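Local coordinates for agarase (Pseudoalteromonas fuliginea, PDB 6XJ9), which probably hydrolyses agarose, the red-algal galactan, as a family 50 glycoside hydrolase whose beta-agarase relatives cleave its glycosidic linkages, at residues 596-604 / 614-622; 622-631 / 653-661. All coordinates share one frame; numbering follows the deposited sequence.

Contact 1: residues 596-604 / 614-622; sequences DKYFSVVNA and MYLGARFPD
Aromatic side chains of helix 596-604 pack on the chain running from Tyr615 to Phe620, a buried contact of a helix with a mostly looping chain that links two short strands, probably in the catalytic alpha/beta domain, with one water set among its hydroxyls. Phe599 and Phe620 reach toward each other from opposite directions and meet rim to rim, CZ of Phe599 lying 3.5 Å from CZ of Phe620. Their planes stand at 76° with the centroids 5.9 Å apart, and neither ring lies over the other's face, so this is not a stack. Tyr615 crosses Phe599 and Val602 at about right angles. Its CG is anti to its backbone N (chi1 168°), which sends the ring toward the helix: OH arrives at the edge of the Phe599 ring, and CZ packs tightly, 3.3 Å from Val602 CG1. The water, in the plane of the Tyr615 ring, joins Tyr615 OH at 2.6 Å and donates to Tyr598 OH at 3.0 Å, with a weak bond to Gly617 O; Tyr598 OH also bonds Asp507. Ala618 CB touches the Tyr598 and Phe599 rings obliquely, 4.1 Å from Phe599 CE1. Beyond the pair, Phe599 and Phe620 both touch helix 627-634, while Val602 meets Ile506 of strand 501-506.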
loop_
_atom_site.group_PDB
_atom_site.type_symbol
_atom_site.label_atom_id
_atom_site.label_comp_id
_atom_site.label_asym_id
_atom_site.label_seq_id
_atom_site.Cartn_x
_atom_site.Cartn_y
_atom_site.Cartn_z
ATOM N N ASP A 596 -42.686 14.409 10.703
ATOM C CA ASP A 596 -43.550 13.270 10.975
ATOM C C ASP A 596 -44.469 12.980 9.786
ATOM O O ASP A 596 -44.681 11.819 9.423
ATOM C CB ASP A 596 -44.341 13.475 12.266
ATOM C CG ASP A 596 -45.361 12.379 12.467
ATOM O OD1 ASP A 596 -45.000 11.340 13.034
ATOM O OD2 ASP A 596 -46.493 12.569 12.022
ATOM N N LYS A 597 -45.028 14.041 9.194
ATOM C CA LYS A 597 -45.917 13.906 8.051
ATOM C C LYS A 597 -45.107 13.471 6.832
ATOM O O LYS A 597 -45.551 12.616 6.062
ATOM C CB LYS A 597 -46.733 15.189 7.848
ATOM C CG LYS A 597 -47.695 15.201 6.658
ATOM C CD LYS A 597 -48.893 14.272 6.806
ATOM C CE LYS A 597 -49.936 14.451 5.714
ATOM N NZ LYS A 597 -50.933 13.349 5.729
ATOM N N TYR A 598 -43.899 14.026 6.673
ATOM C CA TYR A 598 -43.045 13.574 5.582
ATOM C C TYR A 598 -42.886 12.061 5.636
ATOM O O TYR A 598 -43.138 11.371 4.643
ATOM C CB TYR A 598 -41.651 14.215 5.562
ATOM C CG TYR A 598 -40.726 13.577 4.548
ATOM C CD1 TYR A 598 -40.859 13.863 3.198
ATOM C CD2 TYR A 598 -39.738 12.676 4.913
ATOM C CE1 TYR A 598 -40.040 13.287 2.242
ATOM C CE2 TYR A 598 -38.902 12.092 3.966
ATOM C CZ TYR A 598 -39.052 12.404 2.626
ATOM O OH TYR A 598 -38.259 11.839 1.660
ATOM N N PHE A 599 -42.415 11.562 6.788
ATOM C CA PHE A 599 -42.081 10.151 6.910
ATOM C C PHE A 599 -43.326 9.272 6.888
ATOM O O PHE A 599 -43.260 8.138 6.428
ATOM C CB PHE A 599 -41.155 9.902 8.103
ATOM C CG PHE A 599 -39.752 10.379 7.825
ATOM C CD1 PHE A 599 -38.917 9.649 6.988
ATOM C CD2 PHE A 599 -39.280 11.575 8.359
ATOM C CE1 PHE A 599 -37.636 10.097 6.695
ATOM C CE2 PHE A 599 -37.995 12.013 8.072
ATOM C CZ PHE A 599 -37.180 11.282 7.233
ATOM N N SER A 600 -44.444 9.805 7.397
ATOM C CA SER A 600 -45.695 9.069 7.420
ATOM C C SER A 600 -46.170 8.817 5.992
ATOM O O SER A 600 -46.617 7.716 5.679
ATOM C CB SER A 600 -46.723 9.831 8.214
ATOM O OG SER A 600 -47.954 9.137 8.198
ATOM N N VAL A 601 -46.067 9.856 5.145
ATOM C CA VAL A 601 -46.488 9.760 3.760
ATOM C C VAL A 601 -45.596 8.746 3.044
ATOM O O VAL A 601 -46.092 7.855 2.348
ATOM C CB VAL A 601 -46.509 11.142 3.066
ATOM C CG1 VAL A 601 -46.580 11.019 1.562
ATOM C CG2 VAL A 601 -47.670 11.993 3.572
ATOM N N VAL A 602 -44.278 8.846 3.237
ATOM C CA VAL A 602 -43.411 7.965 2.472
ATOM C C VAL A 602 -43.616 6.531 2.953
ATOM O O VAL A 602 -43.754 5.601 2.158
ATOM C CB VAL A 602 -41.940 8.415 2.490
ATOM C CG1 VAL A 602 -41.062 7.414 1.750
ATOM C CG2 VAL A 602 -41.781 9.812 1.889
ATOM N N ASN A 603 -43.707 6.377 4.272
ATOM C CA ASN A 603 -43.935 5.073 4.874
ATOM C C ASN A 603 -45.230 4.435 4.359
ATOM O O ASN A 603 -45.269 3.226 4.115
ATOM C CB ASN A 603 -43.931 5.172 6.401
ATOM C CG ASN A 603 -44.169 3.824 7.036
ATOM O OD1 ASN A 603 -43.335 2.936 6.902
ATOM N ND2 ASN A 603 -45.326 3.647 7.650
ATOM N N ALA A 604 -46.306 5.230 4.234
ATOM C CA ALA A 604 -47.560 4.669 3.743
ATOM C C ALA A 604 -47.439 4.287 2.268
ATOM O O ALA A 604 -48.059 3.321 1.834
ATOM C CB ALA A 604 -48.721 5.611 3.961
ATOM N N MET A 614 -37.784 -3.289 3.222
ATOM C CA MET A 614 -37.460 -2.300 4.238
ATOM C C MET A 614 -37.430 -0.908 3.616
ATOM O O MET A 614 -36.949 -0.731 2.500
ATOM C CB MET A 614 -36.095 -2.582 4.867
ATOM C CG MET A 614 -36.107 -3.805 5.763
ATOM S SD MET A 614 -34.536 -3.956 6.623
ATOM C CE MET A 614 -33.421 -4.330 5.270
ATOM N N TYR A 615 -37.931 0.065 4.384
ATOM C CA TYR A 615 -37.846 1.478 4.060
ATOM C C TYR A 615 -36.694 2.070 4.867
ATOM O O TYR A 615 -36.696 1.979 6.092
ATOM C CB TYR A 615 -39.192 2.144 4.359
ATOM C CG TYR A 615 -39.183 3.651 4.341
ATOM C CD1 TYR A 615 -38.428 4.351 3.415
ATOM C CD2 TYR A 615 -39.970 4.371 5.231
ATOM C CE1 TYR A 615 -38.434 5.735 3.380
ATOM C CE2 TYR A 615 -39.990 5.753 5.211
ATOM C CZ TYR A 615 -39.219 6.434 4.285
ATOM O OH TYR A 615 -39.222 7.798 4.267
ATOM N N LEU A 616 -35.719 2.660 4.165
ATOM C CA LEU A 616 -34.411 2.963 4.723
ATOM C C LEU A 616 -34.238 4.461 4.944
ATOM O O LEU A 616 -33.112 4.924 5.150
ATOM C CB LEU A 616 -33.333 2.464 3.754
ATOM C CG LEU A 616 -33.406 0.980 3.413
ATOM C CD1 LEU A 616 -32.431 0.668 2.285
ATOM C CD2 LEU A 616 -33.092 0.133 4.647
ATOM N N GLY A 617 -35.344 5.213 4.892
ATOM C CA GLY A 617 -35.276 6.632 5.213
ATOM C C GLY A 617 -34.752 7.475 4.058
ATOM O O GLY A 617 -34.908 7.099 2.898
ATOM N N ALA A 618 -34.121 8.614 4.397
ATOM C CA ALA A 618 -33.920 9.705 3.453
ATOM C C ALA A 618 -32.490 10.250 3.481
ATOM O O ALA A 618 -32.242 11.325 2.944
ATOM C CB ALA A 618 -34.927 10.803 3.718
ATOM N N ARG A 619 -31.573 9.509 4.099
ATOM C CA ARG A 619 -30.135 9.712 3.995
ATOM C C ARG A 619 -29.763 11.110 4.501
ATOM O O ARG A 619 -29.402 12.001 3.720
ATOM C CB ARG A 619 -29.652 9.460 2.557
ATOM C CG ARG A 619 -30.044 8.113 1.966
ATOM C CD ARG A 619 -29.988 8.118 0.441
ATOM N NE ARG A 619 -28.624 8.194 -0.064
ATOM C CZ ARG A 619 -27.747 7.201 -0.003
ATOM N NH1 ARG A 619 -28.085 6.039 0.557
ATOM N NH2 ARG A 619 -26.538 7.375 -0.511
ATOM N N PHE A 620 -29.888 11.311 5.816
ATOM C CA PHE A 620 -29.617 12.634 6.367
ATOM C C PHE A 620 -28.111 12.871 6.373
ATOM O O PHE A 620 -27.365 11.981 6.763
ATOM C CB PHE A 620 -30.074 12.738 7.824
ATOM C CG PHE A 620 -31.477 12.286 8.138
ATOM C CD1 PHE A 620 -32.576 12.916 7.572
ATOM C CD2 PHE A 620 -31.695 11.281 9.079
ATOM C CE1 PHE A 620 -33.865 12.524 7.914
ATOM C CE2 PHE A 620 -32.986 10.890 9.420
ATOM C CZ PHE A 620 -34.070 11.506 8.830
ATOM N N PRO A 621 -27.599 14.065 5.987
ATOM C CA PRO A 621 -26.171 14.343 6.135
ATOM C C PRO A 621 -25.872 14.594 7.612
ATOM O O PRO A 621 -26.705 15.146 8.335
ATOM C CB PRO A 621 -25.993 15.600 5.266
ATOM C CG PRO A 621 -27.311 16.318 5.407
ATOM C CD PRO A 621 -28.335 15.202 5.403
ATOM N N ASP A 622 -24.693 14.139 8.056
ATOM C CA ASP A 622 -24.275 14.238 9.445
ATOM C C ASP A 622 -24.169 15.713 9.845
ATOM O O ASP A 622 -24.264 16.046 11.024
ATOM C CB ASP A 622 -22.995 13.425 9.693
ATOM C CG ASP A 622 -21.789 13.915 8.903
ATOM O OD1 ASP A 622 -21.978 14.765 8.004
ATOM O OD2 ASP A 622 -20.650 13.464 9.213
HETATM O O HOH W 1 -37.698 9.076 2.590
#

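Contact 2: residues 622-631 / 653-661; sequences DWGMPIEVVK and KWAFLSQFD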
loop_
_atom_site.group_PDB
_atom_site.type_symbol
_atom_site.label_atom_id
_atom_site.label_comp_id
_atom_site.label_asym_id
_atom_site.label_seq_id
_atom_site.Cartn_x
_atom_site.Cartn_y
_atom_site.Cartn_z
ATOM N N ASP A 622 -24.693 14.139 8.056
ATOM C CA ASP A 622 -24.275 14.238 9.445
ATOM C C ASP A 622 -24.169 15.713 9.845
ATOM O O ASP A 622 -24.264 16.046 11.024
ATOM C CB ASP A 622 -22.995 13.425 9.693
ATOM C CG ASP A 622 -21.789 13.915 8.903
ATOM O OD1 ASP A 622 -21.978 14.765 8.004
ATOM O OD2 ASP A 622 -20.650 13.464 9.213
ATOM N N TRP A 623 -23.981 16.593 8.856
ATOM C CA TRP A 623 -23.930 18.023 9.116
ATOM C C TRP A 623 -25.328 18.638 9.177
ATOM O O TRP A 623 -25.467 19.780 9.597
ATOM C CB TRP A 623 -23.029 18.756 8.108
ATOM C CG TRP A 623 -23.326 18.487 6.660
ATOM C CD1 TRP A 623 -22.584 17.714 5.816
ATOM C CD2 TRP A 623 -24.402 19.019 5.862
ATOM N NE1 TRP A 623 -23.133 17.714 4.559
ATOM C CE2 TRP A 623 -24.252 18.500 4.557
ATOM C CE3 TRP A 623 -25.490 19.862 6.117
ATOM C CZ2 TRP A 623 -25.143 18.790 3.523
ATOM C CZ3 TRP A 623 -26.381 20.133 5.100
ATOM C CH2 TRP A 623 -26.208 19.609 3.821
ATOM N N GLY A 624 -26.363 17.909 8.741
ATOM C CA GLY A 624 -27.694 18.505 8.684
ATOM C C GLY A 624 -28.801 17.527 9.076
ATOM O O GLY A 624 -29.693 17.232 8.277
ATOM N N MET A 625 -28.749 17.061 10.324
ATOM C CA MET A 625 -29.692 16.069 10.813
ATOM C C MET A 625 -30.345 16.563 12.110
ATOM O O MET A 625 -29.990 16.111 13.190
ATOM C CB MET A 625 -28.981 14.729 11.054
ATOM C CG MET A 625 -27.656 14.823 11.800
ATOM S SD MET A 625 -26.957 13.149 12.016
ATOM C CE MET A 625 -25.494 13.453 13.006
ATOM N N PRO A 626 -31.327 17.496 12.058
ATOM C CA PRO A 626 -31.997 17.949 13.279
ATOM C C PRO A 626 -32.541 16.734 14.028
ATOM O O PRO A 626 -33.116 15.828 13.413
ATOM C CB PRO A 626 -33.172 18.793 12.771
ATOM C CG PRO A 626 -32.739 19.245 11.381
ATOM C CD PRO A 626 -31.882 18.111 10.839
ATOM N N ILE A 627 -32.350 16.717 15.356
ATOM C CA ILE A 627 -32.842 15.629 16.199
ATOM C C ILE A 627 -34.347 15.422 16.002
ATOM O O ILE A 627 -34.814 14.292 16.056
ATOM C CB ILE A 627 -32.456 15.801 17.689
ATOM C CG1 ILE A 627 -32.644 14.505 18.493
ATOM C CG2 ILE A 627 -33.222 16.953 18.333
ATOM C CD1 ILE A 627 -31.669 13.388 18.128
ATOM N N GLU A 628 -35.107 16.496 15.747
ATOM C CA GLU A 628 -36.554 16.384 15.616
ATOM C C GLU A 628 -36.915 15.539 14.396
ATOM O O GLU A 628 -37.912 14.810 14.386
ATOM C CB GLU A 628 -37.193 17.767 15.477
ATOM C CG GLU A 628 -37.154 18.585 16.757
ATOM C CD GLU A 628 -35.968 19.518 16.928
ATOM O OE1 GLU A 628 -34.959 19.351 16.208
ATOM O OE2 GLU A 628 -36.061 20.430 17.790
ATOM N N VAL A 629 -36.091 15.669 13.356
ATOM C CA VAL A 629 -36.333 15.016 12.082
ATOM C C VAL A 629 -35.927 13.552 12.224
ATOM O O VAL A 629 -36.638 12.666 11.747
ATOM C CB VAL A 629 -35.589 15.750 10.946
ATOM C CG1 VAL A 629 -35.734 15.035 9.606
ATOM C CG2 VAL A 629 -36.049 17.200 10.833
ATOM N N VAL A 630 -34.806 13.302 12.917
ATOM C CA VAL A 630 -34.350 11.935 13.124
ATOM C C VAL A 630 -35.389 11.180 13.960
ATOM O O VAL A 630 -35.730 10.032 13.668
ATOM C CB VAL A 630 -32.964 11.855 13.795
ATOM C CG1 VAL A 630 -32.580 10.402 14.052
ATOM C CG2 VAL A 630 -31.882 12.538 12.991
ATOM N N LYS A 631 -35.867 11.850 15.012
ATOM C CA LYS A 631 -36.873 11.308 15.913
ATOM C C LYS A 631 -38.141 10.972 15.131
ATOM O O LYS A 631 -38.692 9.893 15.296
ATOM C CB LYS A 631 -37.118 12.247 17.103
ATOM C CG LYS A 631 -38.159 11.764 18.105
ATOM C CD LYS A 631 -38.491 12.793 19.184
ATOM C CE LYS A 631 -39.756 12.432 19.934
ATOM N NZ LYS A 631 -40.019 13.376 21.045
ATOM N N LYS A 653 -20.464 11.467 18.334
ATOM C CA LYS A 653 -21.337 11.982 17.286
ATOM C C LYS A 653 -22.629 11.161 17.173
ATOM O O LYS A 653 -23.664 11.704 16.791
ATOM C CB LYS A 653 -20.577 12.042 15.955
ATOM C CG LYS A 653 -21.350 12.565 14.743
ATOM C CD LYS A 653 -21.837 14.006 14.848
ATOM C CE LYS A 653 -21.936 14.702 13.501
ATOM N NZ LYS A 653 -22.939 15.794 13.494
ATOM N N TRP A 654 -22.574 9.867 17.515
ATOM C CA TRP A 654 -23.640 8.937 17.162
ATOM C C TRP A 654 -24.361 8.345 18.372
ATOM O O TRP A 654 -25.232 7.488 18.201
ATOM C CB TRP A 654 -23.108 7.847 16.218
ATOM C CG TRP A 654 -22.597 8.468 14.956
ATOM C CD1 TRP A 654 -21.298 8.743 14.634
ATOM C CD2 TRP A 654 -23.395 8.959 13.864
ATOM N NE1 TRP A 654 -21.225 9.343 13.406
ATOM C CE2 TRP A 654 -22.499 9.484 12.907
ATOM C CE3 TRP A 654 -24.771 8.983 13.592
ATOM C CZ2 TRP A 654 -22.939 10.036 11.705
ATOM C CZ3 TRP A 654 -25.206 9.523 12.400
ATOM C CH2 TRP A 654 -24.296 10.038 11.470
ATOM N N ALA A 655 -24.033 8.838 19.578
ATOM C CA ALA A 655 -24.590 8.335 20.824
ATOM C C ALA A 655 -26.095 8.572 20.863
ATOM O O ALA A 655 -26.820 7.823 21.515
ATOM C CB ALA A 655 -23.913 8.989 22.006
ATOM N N PHE A 656 -26.542 9.609 20.153
ATOM C CA PHE A 656 -27.938 10.020 20.132
ATOM C C PHE A 656 -28.828 8.871 19.659
ATOM O O PHE A 656 -30.018 8.895 19.927
ATOM C CB PHE A 656 -28.135 11.282 19.281
ATOM C CG PHE A 656 -28.048 11.046 17.791
ATOM C CD1 PHE A 656 -29.192 10.824 17.032
ATOM C CD2 PHE A 656 -26.819 11.008 17.153
ATOM C CE1 PHE A 656 -29.117 10.573 15.670
ATOM C CE2 PHE A 656 -26.743 10.774 15.784
ATOM C CZ PHE A 656 -27.889 10.548 15.043
ATOM N N LEU A 657 -28.254 7.867 18.974
ATOM C CA LEU A 657 -29.036 6.783 18.390
ATOM C C LEU A 657 -29.665 5.904 19.475
ATOM O O LEU A 657 -30.653 5.207 19.228
ATOM C CB LEU A 657 -28.138 5.945 17.471
ATOM C CG LEU A 657 -27.830 6.564 16.106
ATOM C CD1 LEU A 657 -26.910 5.652 15.299
ATOM C CD2 LEU A 657 -29.110 6.855 15.323
ATOM N N SER A 658 -29.092 5.946 20.682
ATOM C CA SER A 658 -29.618 5.191 21.806
ATOM C C SER A 658 -31.014 5.690 22.198
ATOM O O SER A 658 -31.750 5.004 22.887
ATOM C CB SER A 658 -28.645 5.235 22.956
ATOM O OG SER A 658 -28.459 6.574 23.396
ATOM N N GLN A 659 -31.401 6.872 21.712
ATOM C CA GLN A 659 -32.728 7.432 21.935
ATOM C C GLN A 659 -33.810 6.571 21.273
ATOM O O GLN A 659 -34.932 6.524 21.774
ATOM C CB GLN A 659 -32.764 8.858 21.382
ATOM C CG GLN A 659 -33.839 9.761 21.977
ATOM C CD GLN A 659 -33.662 11.189 21.509
ATOM O OE1 GLN A 659 -32.546 11.686 21.352
ATOM N NE2 GLN A 659 -34.770 11.863 21.267
ATOM N N PHE A 660 -33.483 5.891 20.160
ATOM C CA PHE A 660 -34.511 5.293 19.315
ATOM C C PHE A 660 -34.419 3.775 19.252
ATOM O O PHE A 660 -35.383 3.131 18.862
ATOM C CB PHE A 660 -34.406 5.813 17.880
ATOM C CG PHE A 660 -34.239 7.304 17.834
ATOM C CD1 PHE A 660 -35.240 8.139 18.318
ATOM C CD2 PHE A 660 -33.054 7.862 17.389
ATOM C CE1 PHE A 660 -35.073 9.515 18.318
ATOM C CE2 PHE A 660 -32.894 9.241 17.381
ATOM C CZ PHE A 660 -33.904 10.062 17.840
ATOM N N ASP A 661 -33.239 3.225 19.564
ATOM C CA ASP A 661 -32.962 1.806 19.412
ATOM C C ASP A 661 -33.439 1.318 18.041
ATOM O O ASP A 661 -34.109 0.292 17.923
ATOM C CB ASP A 661 -33.526 1.003 20.592
ATOM C CG ASP A 661 -32.942 -0.395 20.728
ATOM O OD1 ASP A 661 -31.773 -0.626 20.293
ATOM O OD2 ASP A 661 -33.665 -1.255 21.247
#
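Met625 reaches from the loop before helix 627-631 into a corner made by Lys653, Trp654 and Phe656, and its course can be followed outward. CB points toward segment 653-661; CG sits between backbone N and carbonyl carbon (chi1 46°), and the chain is extended from there. SD then lies obliquely to two rings, 4.8 Å from the centroid of the Trp654 six-membered ring and 5.1 Å from that of Phe656, a Met-aromatic contact with each. Met625 CE ends over the face of the same Trp654 ring, 27° off its normal, in a CH-pi contact, and meets Lys653 tip to tip, 3.5 Å from NZ. Lys653 NZ donates to Asp622 O at 2.8 Å, tilted 35° from the carbonyl plane. With an alanine in place of Lys653, Asp622 O would probably lose this donor and the Met625 methyl one wall of its corner. Farther along, Val630 CG1 touches the edge of Phe656 in its plane and comes within 3.5 Å of Phe660 CE2. Ile627 CD1 packs 3.7 Å from Phe656 CD1 and also lies at the edge of the Phe660 ring. Strand 640-643 backs this interface through Phe642, which meets Met625, Val630 and, edge-to-face, Trp654, while Pro626 and Val629 pack on helix 584-609.

Contacts 1 and 2 follow one another along the chain, share Asp622, and have centres about 13 Å apart. Strand 620-621 leads through the Asp622 loop into helix 627-634, so Phe620 belongs to the first contact yet packs against the second: its CE1 lies 3.6 Å from Val629 CG1, and its CB 3.9 Å from Met625 CB. Phe599 CE2 also comes within 4.0 Å of Val629 O. Helix 627-634 therefore packs against helix 584-609 as well as segment 653-661. Strands 620-621 and 640-643 are parallel neighbours, consistent with the alternating strands and helices of the TIM-like barrel expected for family 50 enzymes.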